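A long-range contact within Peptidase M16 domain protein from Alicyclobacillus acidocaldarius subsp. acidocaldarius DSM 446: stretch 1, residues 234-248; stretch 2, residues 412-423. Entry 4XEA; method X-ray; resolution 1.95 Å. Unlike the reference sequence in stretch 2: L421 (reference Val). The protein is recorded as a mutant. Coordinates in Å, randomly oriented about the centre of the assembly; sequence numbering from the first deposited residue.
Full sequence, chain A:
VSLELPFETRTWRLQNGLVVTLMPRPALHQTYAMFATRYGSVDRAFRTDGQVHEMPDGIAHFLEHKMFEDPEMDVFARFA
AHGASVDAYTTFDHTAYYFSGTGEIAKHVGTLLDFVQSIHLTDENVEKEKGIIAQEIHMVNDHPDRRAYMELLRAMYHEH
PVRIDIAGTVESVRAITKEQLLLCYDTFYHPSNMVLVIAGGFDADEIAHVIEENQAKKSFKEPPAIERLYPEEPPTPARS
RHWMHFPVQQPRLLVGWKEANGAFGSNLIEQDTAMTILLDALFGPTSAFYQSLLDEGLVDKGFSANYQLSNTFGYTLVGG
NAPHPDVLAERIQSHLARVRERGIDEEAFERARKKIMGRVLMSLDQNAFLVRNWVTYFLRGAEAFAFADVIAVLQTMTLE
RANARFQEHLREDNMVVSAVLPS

Stretch 1 (234-248) PPTPARSRHWMHFPV
Stretch 2 412-423: EDNMVVSAVLPS

Two parallel strands, 241-246 and 415-422, lie side by side at 4.4 Å closest approach, their N-to-C directions 30° apart, and together the stretches bury 992 Å². The register is R241 with V417, H242 with S418, W243 with A419, M244 with V420 and H245 with L421, at CA–CA spacings of 4.6 to 5.1 Å. Residues 415-421 are extended (phi -109 to -138, psi 122 to 149), P422 is at -60/130, and V416, V417 and V420 all take chi1 t.

Stretch 1 enters as a loop. P237 (phi/psi -72/155) has its CA-to-CB bond toward stretch 2: CD lies 3.4 Å from D413 O, and CB packs 3.6 Å from V416 CG2. A rigid apolar ring suits this place, packed against the type I turn E412–M415 and the start of the second strand. S240 (-91/-8) then starts the ladder, its O accepting from V417 N at 3.0 Å.

From here the even-numbered residues of stretch 1 carry the hydrogen bonds, each reaching the flanking odd residues of stretch 2, as parallel pairing requires; CA–H...O contacts fill the intervals. R241 (-145/138; chi1 m, chi2 m, chi3 t), on the face of V417, A419 and L421 with W243 and H245, folds back so that NH1 donates to its neighbour S240 O at 2.9 Å, while V417 CG2 covers one guanidinium face, 3.9 Å from NH1. H242 (-154/143, chi1 t), on the other face with M244, S418 and V420, donates N to V417 O (3.1 Å); its O accepts from A419 N (3.0 Å) and meets S418 CA at 3.1 Å. W243 (-140/158, chi1 p) leads its ring end away; CB packs against A419 CB at 4.3 Å and L421 CD1 at 4.2 Å, and L421 CD1 also sits obliquely by the ring. The small alanine sits directly across from W243. Selenomethionine M244 (-156/163; p, t, m) donates N to A419 O (3.1 Å), and its O accepts from L421 N (2.7 Å). H245 (-103/142, chi1 m, chi2 95°) sets CD2 3.6 Å from L421 CB, with P422 O near the ring plane, 3.3 Å from CD2. L421, valine in the reference, is m,t.

The F246 and P422 side chains diverge while the backbone pairing continues: F246 N donates to L421 O and F246 O accepts from S423 N, both at 2.9 Å. F246 (-152/148, chi1 -141°) sets CB 3.4 Å from V420 CG1. P247 (-61/79) turns the chain, and buried V248 (-128/155, chi1 m) places CG1 4.1 Å from V420 CG1 and CG2 4.1 Å from P422 CG; CG2 reaches V420 CG1 as well, at 4.2 Å. V248 O is buried without a polar partner.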

ATOM      1  N   PRO A 234      10.119 -22.343  26.409  1.00 38.16           N
ATOM      2  CA  PRO A 234       9.481 -21.828  27.630  1.00 38.44           C
ATOM      3  C   PRO A 234       8.415 -20.784  27.389  1.00 36.71           C
ATOM      4  O   PRO A 234       8.475 -20.020  26.389  1.00 35.36           O
ATOM      5  CB  PRO A 234      10.650 -21.242  28.439  1.00 38.75           C
ATOM      6  CG  PRO A 234      11.875 -21.946  27.944  1.00 40.82           C
ATOM      7  CD  PRO A 234      11.584 -22.152  26.446  1.00 39.45           C
ATOM      8  N   PRO A 235       7.412 -20.716  28.298  1.00 37.86           N
ATOM      9  CA  PRO A 235       6.356 -19.738  28.088  1.00 37.29           C
ATOM     10  C   PRO A 235       6.746 -18.299  28.478  1.00 37.72           C
ATOM     11  O   PRO A 235       6.017 -17.374  28.171  1.00 38.02           O
ATOM     12  CB  PRO A 235       5.218 -20.242  28.990  1.00 38.52           C
ATOM     13  CG  PRO A 235       5.930 -20.929  30.168  1.00 39.93           C
ATOM     14  CD  PRO A 235       7.111 -21.644  29.412  1.00 40.70           C
ATOM     15  N   THR A 236       7.872 -18.138  29.161  1.00 38.82           N
ATOM     16  CA  THR A 236       8.349 -16.846  29.594  1.00 38.48           C
ATOM     17  C   THR A 236       9.479 -16.367  28.663  1.00 38.32           C
ATOM     18  O   THR A 236      10.203 -17.163  28.080  1.00 38.50           O
ATOM     19  CB  THR A 236       8.892 -16.914  31.031  1.00 41.12           C
ATOM     20  OG1 THR A 236       9.813 -18.008  31.134  1.00 41.05           O
ATOM     21  CG2 THR A 236       7.729 -17.090  32.123  1.00 40.91           C
ATOM     22  N   PRO A 237       9.682 -15.052  28.575  1.00 39.26           N
ATOM     23  CA  PRO A 237      10.710 -14.539  27.677  1.00 39.17           C
ATOM     24  C   PRO A 237      12.102 -14.825  28.204  1.00 39.65           C
ATOM     25  O   PRO A 237      12.287 -14.975  29.401  1.00 38.09           O
ATOM     26  CB  PRO A 237      10.454 -13.019  27.638  1.00 39.52           C
ATOM     27  CG  PRO A 237       9.521 -12.711  28.659  1.00 41.50           C
ATOM     28  CD  PRO A 237       8.847 -13.988  29.152  1.00 40.54           C
ATOM     29  N   ALA A 238      13.064 -14.891  27.298  1.00 39.51           N
ATOM     30  CA  ALA A 238      14.468 -15.037  27.675  1.00 40.67           C
ATOM     31  C   ALA A 238      14.953 -13.764  28.388  1.00 41.48           C
ATOM     32  O   ALA A 238      15.642 -13.838  29.379  1.00 41.63           O
ATOM     33  CB  ALA A 238      15.340 -15.391  26.404  1.00 41.35           C
ATOM     34  N   ARG A 239      14.558 -12.609  27.890  1.00 41.03           N
ATOM     35  CA  ARG A 239      14.821 -11.321  28.546  1.00 41.78           C
ATOM     36  C   ARG A 239      13.519 -10.513  28.421  1.00 40.16           C
ATOM     37  O   ARG A 239      12.986 -10.363  27.343  1.00 39.80           O
ATOM     38  CB  ARG A 239      16.018 -10.602  27.860  1.00 42.88           C
ATOM     39  CG  ARG A 239      17.392 -11.256  28.126  1.00 46.80           C
ATOM     40  CD  ARG A 239      18.574 -10.642  27.289  1.00 53.01           C
ATOM     41  NE  ARG A 239      18.494 -11.034  25.872  1.00 53.49           N
ATOM     42  CZ  ARG A 239      18.096 -10.252  24.861  1.00 54.06           C
ATOM     43  NH1 ARG A 239      17.750  -8.973  25.063  1.00 52.72           N
ATOM     44  NH2 ARG A 239      18.051 -10.762  23.615  1.00 53.23           N
ATOM     45  N   SER A 240      13.019  -9.965  29.512  1.00 40.27           N
ATOM     46  CA  SER A 240      11.727  -9.284  29.462  1.00 39.47           C
ATOM     47  C   SER A 240      11.839  -7.782  29.155  1.00 39.71           C
ATOM     48  O   SER A 240      10.822  -7.134  28.931  1.00 38.26           O
ATOM     49  CB  SER A 240      10.964  -9.495  30.786  1.00 40.62           C
ATOM     50  OG  SER A 240      11.639  -8.888  31.849  1.00 44.61           O
ATOM     51  N   ARG A 241      13.067  -7.249  29.140  1.00 41.22           N
ATOM     52  CA  ARG A 241      13.298  -5.828  28.892  1.00 42.02           C
ATOM     53  C   ARG A 241      14.588  -5.649  28.110  1.00 42.71           C
ATOM     54  O   ARG A 241      15.594  -6.274  28.421  1.00 41.51           O
ATOM     55  CB  ARG A 241      13.401  -5.027  30.207  1.00 44.04           C
ATOM     56  CG  ARG A 241      12.236  -5.159  31.228  1.00 45.42           C
ATOM     57  CD  ARG A 241      11.044  -4.320  30.783  1.00 49.58           C
ATOM     58  NE  ARG A 241       9.935  -4.347  31.736  1.00 49.58           N
ATOM     59  CZ  ARG A 241       9.028  -5.327  31.839  1.00 49.35           C
ATOM     60  NH1 ARG A 241       9.052  -6.385  31.044  1.00 47.17           N
ATOM     61  NH2 ARG A 241       8.070  -5.240  32.750  1.00 50.58           N
ATOM     62  N   HIS A 242      14.572  -4.746  27.120  1.00 41.83           N
ATOM     63  CA  HIS A 242      15.756  -4.476  26.336  1.00 43.15           C
ATOM     64  C   HIS A 242      15.686  -3.045  25.783  1.00 43.80           C
ATOM     65  O   HIS A 242      14.590  -2.510  25.499  1.00 43.42           O
ATOM     66  CB  HIS A 242      15.918  -5.523  25.228  1.00 42.30           C
ATOM     67  CG  HIS A 242      17.183  -5.381  24.436  1.00 44.71           C
ATOM     68  ND1 HIS A 242      18.406  -5.812  24.905  1.00 48.42           N
ATOM     69  CD2 HIS A 242      17.420  -4.834  23.217  1.00 44.06           C
ATOM     70  CE1 HIS A 242      19.342  -5.547  24.005  1.00 50.14           C
ATOM     71  NE2 HIS A 242      18.773  -4.939  22.981  1.00 46.63           N
ATOM     72  N   TRP A 243      16.834  -2.396  25.735  1.00 45.02           N
ATOM     73  CA  TRP A 243      16.974  -1.162  24.959  1.00 45.40           C
ATOM     74  C   TRP A 243      18.314  -1.189  24.267  1.00 48.69           C
ATOM     75  O   TRP A 243      19.247  -1.908  24.674  1.00 47.01           O
ATOM     76  CB  TRP A 243      16.816   0.106  25.808  1.00 46.29           C
ATOM     77  CG  TRP A 243      17.706   0.122  27.057  1.00 45.91           C
ATOM     78  CD1 TRP A 243      17.339  -0.232  28.326  1.00 45.34           C
ATOM     79  CD2 TRP A 243      19.087   0.446  27.114  1.00 48.87           C
ATOM     80  NE1 TRP A 243      18.406  -0.114  29.187  1.00 47.90           N
ATOM     81  CE2 TRP A 243      19.493   0.316  28.469  1.00 48.73           C
ATOM     82  CE3 TRP A 243      20.017   0.901  26.170  1.00 49.11           C
ATOM     83  CZ2 TRP A 243      20.764   0.529  28.858  1.00 48.70           C
ATOM     84  CZ3 TRP A 243      21.284   1.127  26.565  1.00 52.00           C
ATOM     85  CH2 TRP A 243      21.661   0.959  27.908  1.00 51.82           C
HETATM   86  N   MSE A 244      18.411  -0.402  23.180  1.00 51.07           N
HETATM   87  CA  MSE A 244      19.666  -0.238  22.512  1.00 53.91           C
HETATM   88  C   MSE A 244      19.630   1.083  21.763  1.00 55.57           C
HETATM   89  O   MSE A 244      18.561   1.668  21.577  1.00 53.02           O
HETATM   90  CB  MSE A 244      19.899  -1.419  21.581  1.00 54.48           C
HETATM   91  CG  MSE A 244      18.843  -1.563  20.517  1.00 58.14           C
HETATM   92 SE   MSE A 244      19.533  -2.547  18.991  0.72 67.10          SE
HETATM   93  CE  MSE A 244      21.334  -1.814  18.771  1.00 67.95           C
ATOM     94  N   HIS A 245      20.813   1.550  21.398  1.00 58.33           N
ATOM     95  CA  HIS A 245      20.965   2.774  20.638  1.00 62.59           C
ATOM     96  C   HIS A 245      21.250   2.435  19.171  1.00 64.28           C
ATOM     97  O   HIS A 245      21.972   1.480  18.864  1.00 62.88           O
ATOM     98  CB  HIS A 245      22.075   3.632  21.214  1.00 64.57           C
ATOM     99  CG  HIS A 245      21.718   4.286  22.514  1.00 66.16           C
ATOM    100  ND1 HIS A 245      22.038   3.733  23.732  1.00 66.82           N
ATOM    101  CD2 HIS A 245      21.072   5.446  22.787  1.00 68.92           C
ATOM    102  CE1 HIS A 245      21.613   4.525  24.700  1.00 68.89           C
ATOM    103  NE2 HIS A 245      21.025   5.573  24.154  1.00 70.40           N
ATOM    104  N   PHE A 246      20.666   3.236  18.288  1.00 67.69           N
ATOM    105  CA  PHE A 246      20.768   3.030  16.837  1.00 70.41           C
ATOM    106  C   PHE A 246      20.617   4.396  16.160  1.00 73.69           C
ATOM    107  O   PHE A 246      19.927   5.268  16.702  1.00 72.90           O
ATOM    108  CB  PHE A 246      19.664   2.072  16.377  1.00 68.35           C
ATOM    109  CG  PHE A 246      20.096   1.086  15.307  1.00 72.27           C
ATOM    110  CD1 PHE A 246      21.132   0.184  15.544  1.00 76.60           C
ATOM    111  CD2 PHE A 246      19.451   1.044  14.074  1.00 76.32           C
ATOM    112  CE1 PHE A 246      21.525  -0.742  14.560  1.00 78.43           C
ATOM    113  CE2 PHE A 246      19.836   0.125  13.077  1.00 78.06           C
ATOM    114  CZ  PHE A 246      20.872  -0.771  13.324  1.00 79.11           C
ATOM    115  N   PRO A 247      21.295   4.607  15.004  1.00 77.74           N
ATOM    116  CA  PRO A 247      21.080   5.815  14.174  1.00 81.00           C
ATOM    117  C   PRO A 247      19.636   5.947  13.661  1.00 80.45           C
ATOM    118  O   PRO A 247      19.338   5.591  12.519  1.00 81.49           O
ATOM    119  CB  PRO A 247      22.067   5.604  13.026  1.00 83.49           C
ATOM    120  CG  PRO A 247      23.209   4.907  13.671  1.00 83.40           C
ATOM    121  CD  PRO A 247      22.526   3.902  14.585  1.00 79.19           C
ATOM    122  N   VAL A 248      18.749   6.406  14.544  1.00 79.71           N
ATOM    123  CA  VAL A 248      17.311   6.599  14.266  1.00 78.18           C
ATOM    124  C   VAL A 248      17.130   8.021  14.707  1.00 80.23           C
ATOM    125  O   VAL A 248      17.901   8.504  15.526  1.00 81.59           O
ATOM    126  CB  VAL A 248      16.366   5.726  15.120  1.00 75.11           C
ATOM    127  CG1 VAL A 248      16.293   4.300  14.609  1.00 73.00           C
ATOM    128  CG2 VAL A 248      16.760   5.768  16.608  1.00 73.14           C
ATOM    129  N   GLU A 412       1.465  -9.915  32.295  1.00 46.25           N
ATOM    130  CA  GLU A 412       2.749  -9.283  32.588  1.00 47.36           C
ATOM    131  C   GLU A 412       3.931 -10.234  32.482  1.00 46.04           C
ATOM    132  O   GLU A 412       5.022  -9.843  32.073  1.00 47.03           O
ATOM    133  CB  GLU A 412       2.703  -8.660  33.986  1.00 52.33           C
ATOM    134  CG  GLU A 412       1.758  -7.472  33.978  1.00 57.40           C
ATOM    135  CD  GLU A 412       2.102  -6.467  35.031  1.00 65.16           C
ATOM    136  OE1 GLU A 412       1.785  -6.755  36.199  1.00 66.67           O
ATOM    137  OE2 GLU A 412       2.688  -5.414  34.660  1.00 68.54           O
ATOM    138  N   ASP A 413       3.725 -11.492  32.807  1.00 46.11           N
ATOM    139  CA  ASP A 413       4.842 -12.434  32.868  1.00 47.30           C
ATOM    140  C   ASP A 413       5.238 -13.005  31.486  1.00 44.61           C
ATOM    141  O   ASP A 413       6.301 -13.622  31.368  1.00 45.73           O
ATOM    142  CB  ASP A 413       4.554 -13.560  33.850  1.00 51.55           C
ATOM    143  CG  ASP A 413       3.181 -14.144  33.649  1.00 55.52           C
ATOM    144  OD1 ASP A 413       2.280 -13.832  34.454  1.00 68.42           O
ATOM    145  OD2 ASP A 413       2.987 -14.869  32.678  1.00 59.60           O
ATOM    146  N   ASN A 414       4.441 -12.772  30.449  1.00 40.46           N
ATOM    147  CA  ASN A 414       4.852 -13.202  29.103  1.00 39.12           C
ATOM    148  C   ASN A 414       5.167 -12.026  28.177  1.00 37.22           C
ATOM    149  O   ASN A 414       5.123 -12.159  26.935  1.00 35.52           O
ATOM    150  CB  ASN A 414       3.800 -14.151  28.465  1.00 38.12           C
ATOM    151  CG  ASN A 414       2.482 -13.428  28.144  1.00 39.34           C
ATOM    152  OD1 ASN A 414       2.101 -12.502  28.865  1.00 39.83           O
ATOM    153  ND2 ASN A 414       1.746 -13.898  27.098  1.00 36.75           N
HETATM  154  N   MSE A 415       5.497 -10.893  28.779  1.00 37.69           N
HETATM  155  CA  MSE A 415       5.593  -9.626  28.092  1.00 37.26           C
HETATM  156  C   MSE A 415       7.048  -9.200  27.966  1.00 37.96           C
HETATM  157  O   MSE A 415       7.828  -9.437  28.843  1.00 37.53           O
HETATM  158  CB  MSE A 415       4.791  -8.546  28.845  1.00 39.03           C
HETATM  159  CG  MSE A 415       4.797  -7.198  28.219  1.00 39.97           C
HETATM  160 SE   MSE A 415       3.929  -5.814  29.231  0.76 49.81          SE
HETATM  161  CE  MSE A 415       5.034  -5.789  30.871  1.00 49.06           C
ATOM    162  N   VAL A 416       7.382  -8.587  26.823  1.00 37.58           N
ATOM    163  CA  VAL A 416       8.703  -8.057  26.556  1.00 38.52           C
ATOM    164  C   VAL A 416       8.490  -6.606  26.189  1.00 38.90           C
ATOM    165  O   VAL A 416       7.575  -6.267  25.393  1.00 39.32           O
ATOM    166  CB  VAL A 416       9.405  -8.755  25.363  1.00 38.05           C
ATOM    167  CG1 VAL A 416      10.773  -8.110  25.110  1.00 38.25           C
ATOM    168  CG2 VAL A 416       9.537 -10.225  25.644  1.00 38.34           C
ATOM    169  N   VAL A 417       9.273  -5.731  26.783  1.00 41.29           N
ATOM    170  CA  VAL A 417       9.196  -4.298  26.439  1.00 43.58           C
ATOM    171  C   VAL A 417      10.557  -3.932  25.878  1.00 44.61           C
ATOM    172  O   VAL A 417      11.561  -4.083  26.592  1.00 46.42           O
ATOM    173  CB  VAL A 417       8.896  -3.384  27.642  1.00 45.06           C
ATOM    174  CG1 VAL A 417       8.674  -1.906  27.225  1.00 46.79           C
ATOM    175  CG2 VAL A 417       7.701  -3.854  28.431  1.00 48.35           C
ATOM    176  N   SER A 418      10.608  -3.422  24.642  1.00 45.03           N
ATOM    177  CA  SER A 418      11.897  -3.118  24.034  1.00 46.13           C
ATOM    178  C   SER A 418      11.906  -1.797  23.269  1.00 47.23           C
ATOM    179  O   SER A 418      10.903  -1.430  22.649  1.00 48.15           O
ATOM    180  CB  SER A 418      12.327  -4.277  23.140  1.00 44.69           C
ATOM    181  OG  SER A 418      11.564  -4.286  21.959  1.00 50.67           O
ATOM    182  N   ALA A 419      13.045  -1.104  23.291  1.00 47.26           N
ATOM    183  CA  ALA A 419      13.157   0.231  22.727  1.00 48.63           C
ATOM    184  C   ALA A 419      14.442   0.360  21.902  1.00 49.19           C
ATOM    185  O   ALA A 419      15.476  -0.275  22.177  1.00 46.46           O
ATOM    186  CB  ALA A 419      13.137   1.302  23.854  1.00 51.67           C
ATOM    187  N   VAL A 420      14.361   1.200  20.882  1.00 50.87           N
ATOM    188  CA  VAL A 420      15.531   1.604  20.109  1.00 52.81           C
ATOM    189  C   VAL A 420      15.608   3.081  20.321  1.00 55.70           C
ATOM    190  O   VAL A 420      14.602   3.768  20.137  1.00 57.34           O
ATOM    191  CB  VAL A 420      15.366   1.299  18.597  1.00 53.54           C
ATOM    192  CG1 VAL A 420      16.607   1.746  17.829  1.00 57.25           C
ATOM    193  CG2 VAL A 420      15.116  -0.177  18.403  1.00 52.89           C
ATOM    194  N   LEU A 421      16.783   3.561  20.721  1.00 57.08           N
ATOM    195  CA  LEU A 421      16.967   4.922  21.188  1.00 60.33           C
ATOM    196  C   LEU A 421      17.937   5.648  20.249  1.00 63.79           C
ATOM    197  O   LEU A 421      18.898   5.052  19.761  1.00 62.95           O
ATOM    198  CB  LEU A 421      17.513   4.917  22.626  1.00 60.27           C
ATOM    199  CG  LEU A 421      16.718   4.104  23.670  1.00 59.15           C
ATOM    200  CD1 LEU A 421      17.422   4.138  25.031  1.00 60.89           C
ATOM    201  CD2 LEU A 421      15.294   4.639  23.803  1.00 59.86           C
ATOM    202  N   PRO A 422      17.703   6.937  19.990  1.00 68.47           N
ATOM    203  CA  PRO A 422      18.613   7.591  19.042  1.00 72.51           C
ATOM    204  C   PRO A 422      20.069   7.566  19.518  1.00 74.29           C
ATOM    205  O   PRO A 422      20.333   7.891  20.676  1.00 74.89           O
ATOM    206  CB  PRO A 422      18.079   9.022  18.985  1.00 77.20           C
ATOM    207  CG  PRO A 422      16.639   8.890  19.330  1.00 75.67           C
ATOM    208  CD  PRO A 422      16.530   7.768  20.306  1.00 70.16           C
ATOM    209  N   SER A 423      20.988   7.145  18.648  1.00 75.53           N
ATOM    210  CA  SER A 423      22.433   7.318  18.887  1.00 78.44           C
ATOM    211  C   SER A 423      22.777   8.794  18.981  1.00 84.04           C
ATOM    212  O   SER A 423      22.214   9.610  18.241  1.00 87.31           O
ATOM    213  CB  SER A 423      23.271   6.729  17.745  1.00 78.78           C
ATOM    214  OG  SER A 423      23.488   5.353  17.955  1.00 77.32           O
ATOM    215  OXT SER A 423      23.639   9.200  19.766  1.00 86.64           O
TER